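Local coordinates for DegV family protein (Streptococcus agalactiae, PDB 3LUP), which binds a fatty acid, held here as elaidic acid, and may take part in lipid transport or fatty acid metabolism, at residues Gly173-Asn178 with Ala269-Glu274; Lys59-Thr64 with Leu167-Lys172. All coordinates share one frame; numbering follows the deposited sequence.

Contact 1: residues Gly173-Asn178 with Ala269-Glu274; sequences GGRLSN and ATHLGE. With ELA (Elaidic acid), chain B.
R175 and H271 meet at one wall of the fatty-acid pocket of this DegV-family protein, where the loop after helix 168-173 faces the last turn of helix 266-272. From CB of R175, chi1 (-42°) sets CG anti to the carbonyl carbon and a bend at chi2 carries the chain obliquely across the imidazole. R175 CG lies 3.4 Å from H271 ND1; CD comes next, about equally far from that nitrogen and from C8 of the lipid. R175 NE reaches H271 CE1 at 3.3 Å, with CZ a little farther from the same carbon. The guanidinium stands steeply to the ring, the two planes 77° apart. At the tip the two nitrogens divide the work: R175 NH1 gives a hydrogen bond to the carbonyl of I96, and R175 NH2 donates to the carboxylate atom O of elaidic acid (2.9 Å, 156°). The carboxylate carbon lies at the edge of the guanidinium, in its plane. H271 serves the hydrocarbon instead. Its ring presents one face to C8 of the lipid, 3.4 Å above the plane and toward the rim, while the methyl CG2 of T270 lies over the opposite face. Both ring nitrogens have partners: NE2 is hydrogen-bonded to OG1 of T64, and H271 ND1 to a water 2.9 Å away, in the plane of the ring. That water also accepts a bond from the backbone N of R175, so it bridges the segments where they make no direct hydrogen bond. Farther down the chain, L272 CD1 touches lipid C12 at 3.5 Å.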
# COMPACT_ATOMS: atom_id res chain seq x y z
N GLY A 173 0.48 15.77 6.98
CA GLY A 173 0.85 14.41 7.40
C GLY A 173 2.29 14.12 7.02
O GLY A 173 2.96 13.35 7.69
N GLY A 174 2.75 14.72 5.93
CA GLY A 174 4.16 14.74 5.58
C GLY A 174 4.60 13.71 4.57
O GLY A 174 5.80 13.58 4.32
N ARG A 175 3.66 12.97 3.98
CA ARG A 175 4.04 11.90 3.04
C ARG A 175 4.24 12.37 1.61
O ARG A 175 4.86 11.67 0.80
CB ARG A 175 3.12 10.68 3.10
CG ARG A 175 2.71 10.24 4.49
CD ARG A 175 3.81 9.62 5.32
NE ARG A 175 3.53 9.89 6.73
CZ ARG A 175 4.04 9.23 7.77
NH1 ARG A 175 4.88 8.24 7.60
NH2 ARG A 175 3.69 9.58 9.00
N LEU A 176 3.71 13.55 1.29
CA LEU A 176 4.09 14.26 0.07
C LEU A 176 5.45 14.92 0.28
O LEU A 176 5.63 15.72 1.21
CB LEU A 176 3.04 15.31 -0.34
CG LEU A 176 3.40 16.13 -1.59
CD1 LEU A 176 3.53 15.26 -2.84
CD2 LEU A 176 2.40 17.25 -1.83
N SER A 177 6.42 14.57 -0.57
CA SER A 177 7.78 15.06 -0.41
C SER A 177 7.87 16.52 -0.82
O SER A 177 7.24 16.92 -1.81
CB SER A 177 8.75 14.25 -1.26
OG SER A 177 8.20 12.98 -1.54
N ASN A 178 8.65 17.29 -0.04
CA ASN A 178 8.84 18.75 -0.19
C ASN A 178 7.51 19.52 -0.17
O ASN A 178 7.43 20.66 -0.65
CB ASN A 178 9.69 19.07 -1.44
CG ASN A 178 10.23 20.51 -1.44
OD1 ASN A 178 10.50 21.08 -0.39
ND2 ASN A 178 10.37 21.09 -2.63
N ALA A 269 -6.52 6.62 4.33
CA ALA A 269 -7.44 7.75 4.40
C ALA A 269 -6.85 8.91 5.26
O ALA A 269 -6.90 10.07 4.86
CB ALA A 269 -8.77 7.31 4.95
N THR A 270 -6.28 8.58 6.41
CA THR A 270 -5.55 9.55 7.22
C THR A 270 -4.56 10.42 6.43
O THR A 270 -4.48 11.62 6.66
CB THR A 270 -4.81 8.86 8.42
OG1 THR A 270 -5.77 8.28 9.31
CG2 THR A 270 -3.96 9.86 9.20
N HIS A 271 -3.81 9.83 5.51
CA HIS A 271 -2.76 10.57 4.80
C HIS A 271 -3.23 11.14 3.46
O HIS A 271 -2.66 12.12 2.95
CB HIS A 271 -1.51 9.70 4.64
CG HIS A 271 -0.89 9.35 5.96
ND1 HIS A 271 0.04 10.16 6.58
CD2 HIS A 271 -1.11 8.31 6.80
CE1 HIS A 271 0.39 9.61 7.74
NE2 HIS A 271 -0.29 8.49 7.89
N LEU A 272 -4.27 10.54 2.90
CA LEU A 272 -4.76 10.95 1.61
C LEU A 272 -5.95 11.91 1.74
O LEU A 272 -6.16 12.76 0.87
CB LEU A 272 -5.14 9.71 0.80
CG LEU A 272 -4.25 9.28 -0.37
CD1 LEU A 272 -2.77 9.20 -0.00
CD2 LEU A 272 -4.77 7.97 -0.96
N GLY A 273 -6.69 11.78 2.84
CA GLY A 273 -7.93 12.50 3.01
C GLY A 273 -9.06 11.68 2.43
O GLY A 273 -8.81 10.67 1.75
N GLU A 274 -10.30 12.10 2.71
CA GLU A 274 -11.47 11.54 2.06
C GLU A 274 -11.58 12.14 0.66
O GLU A 274 -11.03 13.21 0.39
CB GLU A 274 -12.74 11.84 2.87
CG GLU A 274 -14.02 11.27 2.28
CD GLU A 274 -15.17 11.23 3.26
OE1 GLU A 274 -14.99 11.70 4.40
OE2 GLU A 274 -16.27 10.72 2.91
CA ELA B . 4.45 6.21 10.36
C ELA B . 4.77 7.27 11.42
O ELA B . 4.07 8.31 11.58
C3 ELA B . 3.10 5.51 10.57
C4 ELA B . 2.98 4.28 9.68
C5 ELA B . 1.74 4.32 8.76
C6 ELA B . 2.03 5.09 7.47
C7 ELA B . 0.83 5.53 6.64
C8 ELA B . 1.30 6.34 5.43
C9 ELA B . 0.43 6.08 4.20
C10 ELA B . 0.51 6.92 2.99
C11 ELA B . -0.69 7.01 2.06
C12 ELA B . -0.32 6.80 0.60
C13 ELA B . -0.84 5.50 0.02
C14 ELA B . -1.15 5.58 -1.47
C15 ELA B . -1.76 4.26 -1.95
C16 ELA B . -1.81 4.12 -3.48
C17 ELA B . -0.96 2.95 -3.95
C18 ELA B . -1.59 2.21 -5.12
OXT ELA B . 5.78 7.11 12.14
O HOH W 1 0.57 12.49 4.98

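Contact 2: residues Lys59-Thr64 with Leu167-Lys172; sequences KELPKT and LNHLVK. With ELA (Elaidic acid), chain B.
Helix 168-173 meets the loop that runs into the short strand 63-64, and the apolar side chain between them is L61, whose two methyls part over H169 and K172. With CG anti to the carbonyl carbon (chi1 -72°), the isobutyl group extends from the loop toward the helix. L61 CD2 makes a CH-pi contact with H169: it lies 3.9 Å from the centroid of the imidazole and 17° off the normal, over the face but shifted toward the rim. The nearest ring atom is H169 CE1, at 3.7 Å from L61 CD2. The other methyl, L61 CD1, rests 3.8 Å from CB of K172, the two side chains crossing at about a right angle. It is more loosely placed against N168, with L61 CD1 4.2 Å from the backbone O of N168. That carbonyl already accepts the helical bond from K172 N (2.7 Å from N168 O). H169 is fixed from a different quarter, since its ND1 is hydrogen-bonded to the backbone O of T270 in helix 266-272. At the far end of the loop segment, T64 lines the lipid pocket, T64 CB 3.8 Å from C5 of elaidic acid. No hydrogen bond joins the two segments. Adhesion here is apolar, a leucine against an imidazole face and the root of a lysine, while H169 ND1 is satisfied by T270 O; a carbonyl partner suggests that ND1 carries a proton.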
# COMPACT_ATOMS: atom_id res chain seq x y z
N LYS A 59 -10.88 18.60 15.02
CA LYS A 59 -10.36 19.90 14.55
C LYS A 59 -8.84 19.83 14.35
O LYS A 59 -8.19 20.82 13.98
CB LYS A 59 -10.75 21.06 15.52
N GLU A 60 -8.30 18.64 14.60
CA GLU A 60 -6.90 18.31 14.41
C GLU A 60 -6.84 17.06 13.53
O GLU A 60 -7.70 16.18 13.63
CB GLU A 60 -6.25 18.05 15.78
CG GLU A 60 -4.74 18.22 15.83
CD GLU A 60 -4.29 19.67 15.95
OE1 GLU A 60 -4.93 20.46 16.68
OE2 GLU A 60 -3.27 20.03 15.32
N LEU A 61 -5.84 16.98 12.65
CA LEU A 61 -5.68 15.79 11.79
C LEU A 61 -5.29 14.55 12.59
O LEU A 61 -4.57 14.67 13.60
CB LEU A 61 -4.62 16.01 10.71
CG LEU A 61 -4.88 16.93 9.51
CD1 LEU A 61 -3.61 17.06 8.68
CD2 LEU A 61 -6.06 16.45 8.66
N PRO A 62 -5.76 13.36 12.16
CA PRO A 62 -5.26 12.12 12.74
C PRO A 62 -3.81 11.84 12.32
O PRO A 62 -3.31 12.40 11.32
CB PRO A 62 -6.20 11.05 12.17
CG PRO A 62 -7.40 11.78 11.72
CD PRO A 62 -6.91 13.11 11.26
N LYS A 63 -3.12 11.00 13.10
CA LYS A 63 -1.81 10.49 12.72
C LYS A 63 -1.85 8.97 12.72
O LYS A 63 -2.78 8.36 13.25
CB LYS A 63 -0.73 10.99 13.69
CG LYS A 63 -0.71 12.48 13.90
CD LYS A 63 0.61 12.96 14.48
CE LYS A 63 1.72 12.90 13.43
NZ LYS A 63 2.39 14.23 13.28
N THR A 64 -0.86 8.36 12.11
CA THR A 64 -0.66 6.93 12.29
C THR A 64 0.70 6.72 12.95
O THR A 64 1.50 7.66 13.06
CB THR A 64 -0.73 6.15 10.97
OG1 THR A 64 0.24 6.67 10.06
CG2 THR A 64 -2.12 6.28 10.34
N LEU A 167 -5.21 18.40 -0.39
CA LEU A 167 -3.81 18.06 -0.18
C LEU A 167 -3.29 18.21 1.25
O LEU A 167 -2.16 17.81 1.53
CB LEU A 167 -2.95 18.88 -1.13
CG LEU A 167 -3.01 18.55 -2.62
CD1 LEU A 167 -3.00 19.84 -3.43
CD2 LEU A 167 -1.85 17.65 -3.00
N ASN A 168 -4.08 18.79 2.14
CA ASN A 168 -3.64 19.01 3.52
C ASN A 168 -3.14 17.74 4.18
O ASN A 168 -2.08 17.74 4.80
CB ASN A 168 -4.77 19.62 4.34
CG ASN A 168 -5.37 20.81 3.66
OD1 ASN A 168 -4.76 21.90 3.64
ND2 ASN A 168 -6.54 20.62 3.03
N HIS A 169 -3.92 16.67 4.05
CA HIS A 169 -3.54 15.37 4.58
C HIS A 169 -2.15 14.97 4.13
O HIS A 169 -1.29 14.67 4.96
CB HIS A 169 -4.55 14.32 4.18
CG HIS A 169 -5.90 14.53 4.78
ND1 HIS A 169 -6.38 13.75 5.81
CD2 HIS A 169 -6.87 15.43 4.49
CE1 HIS A 169 -7.60 14.16 6.13
NE2 HIS A 169 -7.91 15.18 5.35
N LEU A 170 -1.92 14.99 2.82
CA LEU A 170 -0.61 14.64 2.28
C LEU A 170 0.54 15.56 2.68
O LEU A 170 1.65 15.08 2.93
CB LEU A 170 -0.67 14.48 0.77
CG LEU A 170 -0.95 13.04 0.31
CD1 LEU A 170 -0.97 12.99 -1.20
CD2 LEU A 170 0.08 12.06 0.87
N VAL A 171 0.26 16.86 2.75
CA VAL A 171 1.28 17.86 3.04
C VAL A 171 1.60 17.88 4.54
O VAL A 171 2.76 17.73 4.93
CB VAL A 171 0.83 19.27 2.56
CG1 VAL A 171 1.79 20.38 3.04
CG2 VAL A 171 0.65 19.29 1.03
N LYS A 172 0.56 18.05 5.36
CA LYS A 172 0.73 18.18 6.81
C LYS A 172 1.07 16.85 7.49
O LYS A 172 1.88 16.81 8.43
CB LYS A 172 -0.47 18.87 7.45
CG LYS A 172 -0.27 20.38 7.50
CD LYS A 172 -1.44 21.15 8.09
CE LYS A 172 -2.44 21.56 7.00
NZ LYS A 172 -3.24 22.78 7.39
CA ELA B . 4.45 6.21 10.36
C ELA B . 4.77 7.27 11.42
O ELA B . 4.07 8.31 11.58
C3 ELA B . 3.10 5.51 10.57
C4 ELA B . 2.98 4.28 9.68
C5 ELA B . 1.74 4.32 8.76
C6 ELA B . 2.03 5.09 7.47
C7 ELA B . 0.83 5.53 6.64
C8 ELA B . 1.30 6.34 5.43
C9 ELA B . 0.43 6.08 4.20
C10 ELA B . 0.51 6.92 2.99
C11 ELA B . -0.69 7.01 2.06
C12 ELA B . -0.32 6.80 0.60
C13 ELA B . -0.84 5.50 0.02
C14 ELA B . -1.15 5.58 -1.47
C15 ELA B . -1.76 4.26 -1.95
C16 ELA B . -1.81 4.12 -3.48
C17 ELA B . -0.96 2.95 -3.95
C18 ELA B . -1.59 2.21 -5.12
OXT ELA B . 5.78 7.11 12.14

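The two contacts have centres about 6 Å apart; contact 1 lines the lipid site, and contact 2 reaches it through T64. Along the chain, contact 2 closes before contact 1 opens: 167-172 runs straight on into 173-178, so helix 168-173 leads from one to the other. Helix 266-272 supplies one side of contact 1 and touches contact 2, T270 meeting P62 and L272 meeting L170; two histidine hydrogen bonds join the contacts. Helices 168-173 and 266-272 follow strands 159-163 and 259-263 of the six-stranded mixed sheet, whereas strand 63-64 pairs with 33-34 in a separate small sheet. Elaidic acid touches both contacts, so its pocket is built from elements distant in sequence.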